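433aa long hypothetical phosphoribosylglycinamide formyl transferase (Pyrococcus horikoshii, PDB 2DWC) is a probable PurT-type member of the ATP-grasp proteins, with adenosine-5'-diphosphate bound in the model. Local coordinates at residues V226-P230 with A263-D268; Y242-Q247 with D298-T303; I251-A255 with V282-V287; A305-F311 with F337-A343. One frame throughout, in Å; residues are numbered along the deposited sequence.

All four contacts lie in or beside one mixed sheet, their centres 13 to 22 Å apart. Contact 1 lays helix 253-270 on strand 225-238, and contact 3 ties the start of the same helix to the hairpin of strands 274-283 and 286-293, so one helix is fixed at two places. Along the chain contacts 1 and 2 interleave, the segments of contact 3 fall between those of contact 2, and contact 4 comes last. Contacts 1, 2 and 3 belong to the ATP-grasp domain. Contact 4 touches contact 1 through F229 and F337, and contact 2 through Q247 and S306, and joins the end of helix 303-306 to the loop between strands 334-337 and 343-349.

Contact 1 of 4, residues V226-P230 with A263-D268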
# COMPACT_ATOMS: atom_id res chain seq x y z
N VAL B 226 -16.07 -18.71 7.98
CA VAL B 226 -17.14 -17.72 8.16
C VAL B 226 -17.16 -16.76 6.98
O VAL B 226 -16.23 -16.77 6.15
CB VAL B 226 -16.96 -16.90 9.48
CG1 VAL B 226 -17.04 -17.81 10.66
CG2 VAL B 226 -15.63 -16.19 9.49
N THR B 227 -18.20 -15.94 6.87
CA THR B 227 -18.28 -14.98 5.77
C THR B 227 -18.46 -13.59 6.40
O THR B 227 -19.32 -13.39 7.27
CB THR B 227 -19.49 -15.32 4.87
OG1 THR B 227 -19.45 -16.71 4.52
CG2 THR B 227 -19.48 -14.44 3.60
N THR B 228 -17.66 -12.63 5.93
CA THR B 228 -17.66 -11.27 6.48
C THR B 228 -18.06 -10.30 5.40
O THR B 228 -17.69 -10.44 4.23
CB THR B 228 -16.26 -10.97 7.08
OG1 THR B 228 -16.05 -11.90 8.12
CG2 THR B 228 -16.17 -9.55 7.66
N PHE B 229 -18.84 -9.30 5.81
CA PHE B 229 -19.41 -8.36 4.88
C PHE B 229 -19.05 -6.91 4.97
O PHE B 229 -19.43 -6.22 5.96
CB PHE B 229 -20.95 -8.44 4.97
CG PHE B 229 -21.50 -9.80 4.64
CD1 PHE B 229 -21.59 -10.80 5.62
CD2 PHE B 229 -21.85 -10.10 3.33
CE1 PHE B 229 -22.02 -12.08 5.29
CE2 PHE B 229 -22.28 -11.38 2.98
CZ PHE B 229 -22.36 -12.37 3.96
N PRO B 230 -18.30 -6.40 3.97
CA PRO B 230 -17.94 -4.97 3.97
C PRO B 230 -19.21 -4.18 3.63
O PRO B 230 -20.23 -4.75 3.18
CB PRO B 230 -16.94 -4.83 2.80
CG PRO B 230 -16.32 -6.22 2.70
CD PRO B 230 -17.52 -7.17 2.98
N ALA B 263 -26.17 -11.93 -0.63
CA ALA B 263 -24.75 -12.29 -0.84
C ALA B 263 -24.41 -13.57 -0.07
O ALA B 263 -23.75 -14.47 -0.59
CB ALA B 263 -23.81 -11.08 -0.36
N LYS B 264 -24.86 -13.69 1.18
CA LYS B 264 -24.55 -14.88 1.96
C LYS B 264 -25.07 -16.17 1.33
O LYS B 264 -24.38 -17.20 1.31
CB LYS B 264 -25.11 -14.74 3.39
CG LYS B 264 -24.89 -15.95 4.32
CD LYS B 264 -23.44 -16.13 4.70
CE LYS B 264 -23.29 -16.94 6.01
NZ LYS B 264 -23.83 -18.33 5.92
N ARG B 265 -26.30 -16.11 0.81
CA ARG B 265 -26.90 -17.29 0.18
C ARG B 265 -26.08 -17.69 -1.05
O ARG B 265 -25.88 -18.87 -1.31
CB ARG B 265 -28.34 -17.00 -0.23
CG ARG B 265 -29.36 -17.17 0.91
CD ARG B 265 -30.75 -16.85 0.39
NE ARG B 265 -31.81 -17.25 1.30
CZ ARG B 265 -32.06 -18.50 1.66
NH1 ARG B 265 -31.30 -19.50 1.20
NH2 ARG B 265 -33.08 -18.75 2.47
N ILE B 266 -25.57 -16.70 -1.77
CA ILE B 266 -24.78 -16.98 -2.97
C ILE B 266 -23.40 -17.53 -2.62
O ILE B 266 -22.97 -18.54 -3.17
CB ILE B 266 -24.63 -15.74 -3.84
CG1 ILE B 266 -25.99 -15.43 -4.51
CG2 ILE B 266 -23.54 -15.96 -4.92
CD1 ILE B 266 -26.10 -14.00 -5.07
N THR B 267 -22.70 -16.86 -1.71
CA THR B 267 -21.37 -17.37 -1.38
C THR B 267 -21.40 -18.70 -0.64
O THR B 267 -20.48 -19.51 -0.79
CB THR B 267 -20.53 -16.30 -0.62
OG1 THR B 267 -21.15 -15.99 0.62
CG2 THR B 267 -20.41 -15.02 -1.49
N ASP B 268 -22.44 -18.97 0.15
CA ASP B 268 -22.53 -20.29 0.82
C ASP B 268 -22.61 -21.38 -0.27
O ASP B 268 -22.09 -22.49 -0.09
CB ASP B 268 -23.81 -20.37 1.67
CG ASP B 268 -23.67 -19.68 3.02
OD1 ASP B 268 -24.73 -19.53 3.69
OD2 ASP B 268 -22.55 -19.27 3.42
O HOH W 1 -20.46 -18.00 2.41
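T227 and K264 bring the two backbones nearest, their CA atoms 7.3 Å apart, where strand 226-230 lies across one side of helix 263-268. The segment axes approach to 10.0 Å and run at 140°, nearer antiparallel than perpendicular. This is helix-on-sheet packing, with T227 and F229 facing the helix from the same side of the strand. F229 meets the helix at A263 and K264: CB of A263 sits at the ring edge, 3.7 Å from F229 CE2 and close to the ring plane. The K264 chain passes the same end of the ring at about a right angle to the F229 side chain, its CD in the ring plane at the edge. K264 starts with CG anti to the backbone N (chi1 178°), then bends at chi2 and chi4. That course carries its aliphatic part past T227 CB and delivers NZ to the syn lone pair of D268 OD1, 2.7 Å away, in a salt bridge one helical turn on. T227 itself makes no direct hydrogen bond to the helix. A water joins them instead: it lies 2.7 Å from T227 OG1, 2.8 Å from T267 OG1, and donates to D268 OD2 over 2.6 Å. The polar corner is thus stitched by one solvent molecule, while the F229 end is apolar. T227 CG2 rests near T267 OG1. Around them, A263, I266 and T267 pack on M280, V278 and F276 of strand 274-283. T227 and F229, for their part, touch R217 and E213 of strand 209-219.

Contact 2 of 4, residues Y242-Q247 with D298-T303; sequences YHASWQ and DTGMVT
The Y242 ring has the backbone of T299 over one face: T299 CA stands 4.3 Å from the ring centroid and only 10° off the normal, a CH-pi contact. D298 C lies over that face too, M301 CE comes in at the edge near the ring plane, and A244 C and S245 N of the ring's own strand also lie at the edge. The D298 carboxylate runs beside the ring in the opposite direction, its plane turned 48° to the ring, with D298 CG 3.4 Å from Y242 CD2. Further along the strand, S245 donates OG to T299 O at 2.8 Å. The hydroxyl comes to a lone pair in the carbonyl plane, and its position between backbone N and carbonyl carbon (chi1 62°) aims it there. V302 then closes the far end, CG2 lying 4.0 Å from W246 CA and CG1 near Q247 CB. Where the 3-10 segment passes into helix 303-306, G300 O accepts both from T303 OG1, at 2.7 Å, and from T303 N. T345 OG1 links the hydroxyls of S245 and Y242, and R386 forms a salt bridge with D298 OD1. One hydrogen bond and the packing of T299 and V302 thus hold loop to strand, and R386 probably keeps the carboxylate charged.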
# COMPACT_ATOMS: atom_id res chain seq x y z
N TYR B 242 -16.97 -0.19 -15.76
CA TYR B 242 -17.29 0.67 -14.64
C TYR B 242 -16.47 1.95 -14.84
O TYR B 242 -15.39 1.95 -15.46
CB TYR B 242 -17.01 -0.07 -13.31
CG TYR B 242 -15.86 0.46 -12.49
CD1 TYR B 242 -16.05 1.44 -11.51
CD2 TYR B 242 -14.57 -0.00 -12.72
CE1 TYR B 242 -14.96 1.95 -10.80
CE2 TYR B 242 -13.49 0.51 -12.03
CZ TYR B 242 -13.69 1.49 -11.06
OH TYR B 242 -12.62 2.01 -10.40
N HIS B 243 -17.03 3.04 -14.37
CA HIS B 243 -16.41 4.35 -14.53
C HIS B 243 -16.10 4.95 -13.17
O HIS B 243 -15.13 5.67 -13.03
CB HIS B 243 -17.38 5.28 -15.29
CG HIS B 243 -16.72 6.09 -16.37
ND1 HIS B 243 -16.84 7.46 -16.45
CD2 HIS B 243 -15.87 5.72 -17.36
CE1 HIS B 243 -16.10 7.91 -17.45
NE2 HIS B 243 -15.50 6.87 -18.02
N ALA B 244 -16.95 4.68 -12.19
CA ALA B 244 -16.79 5.22 -10.83
C ALA B 244 -17.42 4.29 -9.82
O ALA B 244 -18.39 3.60 -10.16
CB ALA B 244 -17.48 6.61 -10.73
N SER B 245 -16.90 4.25 -8.60
CA SER B 245 -17.49 3.43 -7.53
C SER B 245 -17.30 4.16 -6.23
O SER B 245 -16.49 5.10 -6.14
CB SER B 245 -16.84 2.03 -7.45
OG SER B 245 -15.45 2.18 -7.13
N TRP B 246 -18.05 3.76 -5.20
CA TRP B 246 -17.91 4.49 -3.96
C TRP B 246 -18.41 3.63 -2.84
O TRP B 246 -19.16 2.67 -3.07
CB TRP B 246 -18.73 5.82 -4.00
CG TRP B 246 -20.21 5.62 -4.38
CD1 TRP B 246 -21.28 5.37 -3.54
CD2 TRP B 246 -20.73 5.59 -5.71
NE1 TRP B 246 -22.44 5.18 -4.30
CE2 TRP B 246 -22.11 5.31 -5.63
CE3 TRP B 246 -20.15 5.78 -6.98
CZ2 TRP B 246 -22.92 5.21 -6.77
CZ3 TRP B 246 -20.96 5.69 -8.11
CH2 TRP B 246 -22.34 5.40 -8.00
N GLN B 247 -18.00 3.97 -1.62
CA GLN B 247 -18.45 3.20 -0.45
C GLN B 247 -18.69 4.21 0.66
O GLN B 247 -17.88 5.09 0.86
CB GLN B 247 -17.37 2.20 0.01
CG GLN B 247 -17.88 1.13 1.00
CD GLN B 247 -16.75 0.22 1.50
OE1 GLN B 247 -15.67 0.72 1.87
NE2 GLN B 247 -17.01 -1.09 1.56
N ASP B 298 -13.17 -4.80 -9.99
CA ASP B 298 -12.72 -3.43 -10.14
C ASP B 298 -13.43 -2.36 -9.31
O ASP B 298 -12.77 -1.46 -8.80
CB ASP B 298 -12.65 -3.02 -11.63
CG ASP B 298 -13.94 -3.29 -12.39
OD1 ASP B 298 -13.88 -3.27 -13.65
OD2 ASP B 298 -15.01 -3.51 -11.77
N THR B 299 -14.74 -2.50 -9.11
CA THR B 299 -15.48 -1.49 -8.34
C THR B 299 -14.95 -1.44 -6.92
O THR B 299 -15.01 -0.40 -6.26
CB THR B 299 -16.97 -1.83 -8.32
OG1 THR B 299 -17.15 -3.10 -7.69
CG2 THR B 299 -17.51 -1.87 -9.79
N GLY B 300 -14.40 -2.57 -6.48
CA GLY B 300 -13.84 -2.67 -5.14
C GLY B 300 -12.54 -1.91 -4.93
O GLY B 300 -12.05 -1.87 -3.82
N MET B 301 -11.99 -1.29 -5.98
CA MET B 301 -10.76 -0.51 -5.77
C MET B 301 -11.01 0.64 -4.80
O MET B 301 -10.09 1.14 -4.19
CB MET B 301 -10.17 0.01 -7.10
CG MET B 301 -9.35 -1.09 -7.83
SD MET B 301 -8.49 -0.39 -9.28
CE MET B 301 -9.77 -0.47 -10.53
N VAL B 302 -12.27 1.04 -4.64
CA VAL B 302 -12.54 2.10 -3.65
C VAL B 302 -12.01 1.71 -2.24
O VAL B 302 -11.59 2.58 -1.46
CB VAL B 302 -14.05 2.40 -3.59
CG1 VAL B 302 -14.84 1.19 -3.11
CG2 VAL B 302 -14.28 3.61 -2.64
N THR B 303 -11.97 0.41 -1.94
CA THR B 303 -11.50 -0.03 -0.63
C THR B 303 -10.01 0.23 -0.36
O THR B 303 -9.55 0.12 0.78
CB THR B 303 -11.84 -1.51 -0.35
OG1 THR B 303 -11.14 -2.34 -1.28
CG2 THR B 303 -13.37 -1.72 -0.45

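Contact 3 of 4, residues I251-A255 with V282-V287; sequences ISEKA and VKGDKV
S252 caps the N-terminus of helix 253-270 and, with the same hydroxyl, ties the helix to D285 in the type II' turn that links strands 274-283 and 286-293. OG accepts from A255 N at 3.0 Å, the N-cap bond, and donates to D285 OD2 at 2.7 Å. With chi1 at 64° the oxygen lies near both partners; it takes the A255 N-H while its own proton goes to D285. The hydroxyl reaches the carboxylate from above, 44° out of its plane. Across the helix end, K254 crosses D285 obliquely with an extended chain: its CD comes to 3.0 Å from D285 OD1, whereas NZ stays 4.4 Å from that oxygen, beyond salt-bridge distance. G284, with positive phi, forms the first corner of the turn. Its O faces A255 CB at 3.4 Å and accepts a hydrogen bond from a water that also accepts from S252 N. Beneath this polar layer lies a small apolar one. V282 CG1 touches A255 CB at 3.9 Å and also I251 CG2, which it meets at about a right angle, and V287 CG2 lies alongside A255. V282 also packs on V211 of strand 209-219, and V287 leans on V259 and I262 further along the helix. The V282 side chain is about 12 Å from the bound adenosine-5'-diphosphate. One serine hydroxyl thus does two jobs, satisfying a helix N-H and holding the turn's carboxylate, and the negative charge of D285 beside the helix start would probably interact favourably with the helix dipole.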
# COMPACT_ATOMS: atom_id res chain seq x y z
N ILE B 251 -28.02 3.48 0.34
CA ILE B 251 -29.23 2.67 0.28
C ILE B 251 -29.80 2.52 1.69
O ILE B 251 -29.10 2.76 2.69
CB ILE B 251 -28.95 1.26 -0.32
CG1 ILE B 251 -27.99 0.47 0.59
CG2 ILE B 251 -28.42 1.42 -1.76
CD1 ILE B 251 -27.73 -0.99 0.13
N SER B 252 -31.07 2.13 1.79
CA SER B 252 -31.70 1.97 3.09
C SER B 252 -31.08 0.87 3.91
O SER B 252 -30.44 -0.06 3.37
CB SER B 252 -33.20 1.68 2.95
OG SER B 252 -33.42 0.45 2.29
N GLU B 253 -31.28 0.97 5.21
CA GLU B 253 -30.77 -0.02 6.14
C GLU B 253 -31.44 -1.36 5.83
O GLU B 253 -30.82 -2.42 5.96
CB GLU B 253 -31.06 0.43 7.56
CG GLU B 253 -30.00 -0.05 8.52
CD GLU B 253 -30.00 0.73 9.81
OE1 GLU B 253 -29.97 1.99 9.75
OE2 GLU B 253 -30.00 0.09 10.89
N LYS B 254 -32.71 -1.32 5.40
CA LYS B 254 -33.39 -2.56 5.04
C LYS B 254 -32.76 -3.19 3.80
O LYS B 254 -32.51 -4.39 3.75
CB LYS B 254 -34.89 -2.33 4.75
CG LYS B 254 -35.71 -2.16 6.01
CD LYS B 254 -37.20 -2.31 5.75
CE LYS B 254 -37.97 -2.08 7.06
NZ LYS B 254 -39.43 -2.41 6.93
N ALA B 255 -32.50 -2.36 2.80
CA ALA B 255 -31.88 -2.86 1.57
C ALA B 255 -30.49 -3.40 1.91
O ALA B 255 -30.07 -4.44 1.39
CB ALA B 255 -31.77 -1.74 0.54
N VAL B 282 -30.60 -2.33 -6.70
CA VAL B 282 -31.40 -1.89 -5.55
C VAL B 282 -32.40 -0.82 -5.95
O VAL B 282 -32.06 0.15 -6.64
CB VAL B 282 -30.51 -1.29 -4.42
CG1 VAL B 282 -31.39 -0.84 -3.24
CG2 VAL B 282 -29.49 -2.33 -3.95
N LYS B 283 -33.65 -0.98 -5.51
CA LYS B 283 -34.68 0.03 -5.79
C LYS B 283 -35.44 0.11 -4.47
O LYS B 283 -36.22 -0.79 -4.14
CB LYS B 283 -35.60 -0.43 -6.93
CG LYS B 283 -36.31 0.74 -7.61
CD LYS B 283 -37.72 0.38 -8.00
CE LYS B 283 -38.45 1.61 -8.53
NZ LYS B 283 -39.92 1.43 -8.38
N GLY B 284 -35.18 1.15 -3.69
CA GLY B 284 -35.81 1.26 -2.39
C GLY B 284 -35.32 0.14 -1.49
O GLY B 284 -34.11 -0.04 -1.33
N ASP B 285 -36.23 -0.63 -0.89
CA ASP B 285 -35.83 -1.72 -0.02
C ASP B 285 -35.71 -3.03 -0.82
O ASP B 285 -35.32 -4.06 -0.25
CB ASP B 285 -36.85 -1.94 1.11
CG ASP B 285 -36.84 -0.83 2.17
OD1 ASP B 285 -37.61 -0.95 3.15
OD2 ASP B 285 -36.07 0.16 2.05
N LYS B 286 -36.10 -3.01 -2.09
CA LYS B 286 -36.05 -4.21 -2.92
C LYS B 286 -34.66 -4.43 -3.55
O LYS B 286 -34.06 -3.51 -4.12
CB LYS B 286 -37.09 -4.17 -4.04
CG LYS B 286 -37.17 -5.52 -4.75
CD LYS B 286 -38.53 -5.85 -5.34
CE LYS B 286 -38.70 -7.37 -5.47
NZ LYS B 286 -37.39 -8.09 -5.64
N VAL B 287 -34.19 -5.68 -3.48
CA VAL B 287 -32.86 -6.01 -4.03
C VAL B 287 -32.95 -7.23 -4.97
O VAL B 287 -33.66 -8.20 -4.68
CB VAL B 287 -31.88 -6.32 -2.86
CG1 VAL B 287 -30.44 -6.59 -3.38
CG2 VAL B 287 -31.87 -5.14 -1.89
O HOH W 2 -32.37 1.98 -0.76

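Contact 4 of 4, residues A305-F311 with F337-A343; sequences ASHPPGF and FPMLIPA
S306 and L340 form the tight heart of this contact, where the end of helix 303-306 meets the loop leading into strand 343-349. S306 O takes L340 N at 2.7 Å, a nearly straight approach with a C=O...donor angle of 165°, and also a weak, longer bond from I341 N. S306 CA meets I341 O at 3.1 Å in a CA-H...O contact, and A343 CB presses on S306 CB. L340 CD2 reaches P308 CA at 3.9 Å, and L340 and W393 of the second subunit pack on L340 and P308 here. The second close-packed patch is an aromatic cluster of H307, F311 and F337. F337 sends its ring inward with CG anti to the backbone N (chi1 -170°). Its CZ lies 3.4 Å from F311 CG, the two planes tilted at 41°, and its CD2 sits over one face of the H307 imidazole, toward the rim. P308 CD lies at the F337 edge, 4.0 Å from CE2. H307 ND1 donates to F311 O at 2.8 Å almost in the ring plane, and a water that donates to F337 O over 2.7 Å accepts a weak bond from H307 NE2. On the looser side, P338 is exposed and takes little part, while the ends of M339 and I341 lead away from the opposing segment. S306 OG bonds to Q247 OE1 and V302 O, but A305 O is buried with no partner in the model. Backbone bonds therefore hold one end; at the other, ring packing combines with hydrogen bonds that fix the imidazole's orientation.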
# COMPACT_ATOMS: atom_id res chain seq x y z
N ALA B 305 -9.05 3.03 -0.35
CA ALA B 305 -9.10 4.22 0.50
C ALA B 305 -10.15 4.15 1.62
O ALA B 305 -9.96 4.73 2.69
CB ALA B 305 -9.34 5.49 -0.35
N SER B 306 -11.26 3.47 1.36
CA SER B 306 -12.34 3.40 2.36
C SER B 306 -12.13 2.35 3.43
O SER B 306 -12.74 2.42 4.48
CB SER B 306 -13.68 3.17 1.66
OG SER B 306 -13.61 1.98 0.91
N HIS B 307 -11.28 1.35 3.17
CA HIS B 307 -10.96 0.39 4.22
C HIS B 307 -9.63 0.79 4.84
O HIS B 307 -8.83 1.49 4.21
CB HIS B 307 -10.84 -1.03 3.66
CG HIS B 307 -12.16 -1.70 3.45
ND1 HIS B 307 -12.27 -3.03 3.12
CD2 HIS B 307 -13.43 -1.21 3.46
CE1 HIS B 307 -13.55 -3.33 2.92
NE2 HIS B 307 -14.27 -2.24 3.12
N PRO B 308 -9.35 0.31 6.07
CA PRO B 308 -8.08 0.63 6.74
C PRO B 308 -6.88 -0.07 6.08
O PRO B 308 -7.04 -0.96 5.28
CB PRO B 308 -8.33 0.21 8.20
CG PRO B 308 -9.42 -0.81 8.14
CD PRO B 308 -10.27 -0.47 6.93
N PRO B 309 -5.64 0.37 6.40
CA PRO B 309 -4.47 -0.25 5.80
C PRO B 309 -4.39 -1.76 6.04
O PRO B 309 -4.73 -2.26 7.12
CB PRO B 309 -3.30 0.52 6.43
CG PRO B 309 -3.85 1.03 7.70
CD PRO B 309 -5.27 1.40 7.39
N GLY B 310 -4.01 -2.47 4.98
CA GLY B 310 -3.92 -3.92 5.07
C GLY B 310 -5.29 -4.58 5.00
O GLY B 310 -5.40 -5.77 5.28
N PHE B 311 -6.33 -3.81 4.64
CA PHE B 311 -7.68 -4.40 4.58
C PHE B 311 -8.51 -4.05 3.33
O PHE B 311 -9.72 -4.17 3.35
CB PHE B 311 -8.45 -4.06 5.86
CG PHE B 311 -7.99 -4.85 7.05
CD1 PHE B 311 -7.24 -4.26 8.07
CD2 PHE B 311 -8.28 -6.22 7.13
CE1 PHE B 311 -6.81 -5.03 9.17
CE2 PHE B 311 -7.85 -7.00 8.21
CZ PHE B 311 -7.11 -6.40 9.23
N PHE B 337 -17.55 -6.01 8.21
CA PHE B 337 -16.18 -5.48 8.17
C PHE B 337 -16.36 -3.95 8.19
O PHE B 337 -16.82 -3.35 7.23
CB PHE B 337 -15.45 -5.91 6.90
CG PHE B 337 -13.98 -5.60 6.97
CD1 PHE B 337 -13.14 -6.41 7.71
CD2 PHE B 337 -13.49 -4.39 6.46
CE1 PHE B 337 -11.83 -6.04 7.97
CE2 PHE B 337 -12.18 -4.01 6.70
CZ PHE B 337 -11.35 -4.82 7.46
N PRO B 338 -15.93 -3.30 9.26
CA PRO B 338 -16.08 -1.84 9.38
C PRO B 338 -15.29 -1.02 8.37
O PRO B 338 -14.13 -1.28 8.14
CB PRO B 338 -15.62 -1.57 10.81
CG PRO B 338 -15.82 -2.89 11.53
CD PRO B 338 -15.33 -3.86 10.49
N MET B 339 -15.94 -0.02 7.80
CA MET B 339 -15.31 0.89 6.84
C MET B 339 -14.54 1.95 7.67
O MET B 339 -14.93 2.26 8.80
CB MET B 339 -16.45 1.52 6.04
CG MET B 339 -16.12 2.65 5.13
SD MET B 339 -17.70 3.01 4.31
CE MET B 339 -18.60 4.02 5.67
N LEU B 340 -13.44 2.50 7.13
CA LEU B 340 -12.69 3.51 7.86
C LEU B 340 -13.22 4.92 7.55
O LEU B 340 -13.40 5.75 8.46
CB LEU B 340 -11.19 3.41 7.51
CG LEU B 340 -10.29 4.48 8.13
CD1 LEU B 340 -10.30 4.38 9.65
CD2 LEU B 340 -8.88 4.33 7.59
N ILE B 341 -13.48 5.19 6.27
CA ILE B 341 -13.97 6.52 5.84
C ILE B 341 -14.62 6.38 4.47
O ILE B 341 -14.21 5.53 3.67
CB ILE B 341 -12.78 7.53 5.78
CG1 ILE B 341 -13.28 8.95 5.44
CG2 ILE B 341 -11.75 7.09 4.70
CD1 ILE B 341 -12.14 10.03 5.49
N PRO B 342 -15.70 7.13 4.20
CA PRO B 342 -16.33 7.01 2.88
C PRO B 342 -15.30 7.41 1.82
O PRO B 342 -14.46 8.29 2.06
CB PRO B 342 -17.48 8.03 2.95
CG PRO B 342 -17.90 7.98 4.41
CD PRO B 342 -16.52 7.99 5.10
N ALA B 343 -15.41 6.80 0.64
CA ALA B 343 -14.45 7.13 -0.44
C ALA B 343 -15.03 6.79 -1.78
O ALA B 343 -16.11 6.21 -1.88
CB ALA B 343 -13.09 6.37 -0.20
O HOH W 3 -16.68 -1.98 4.85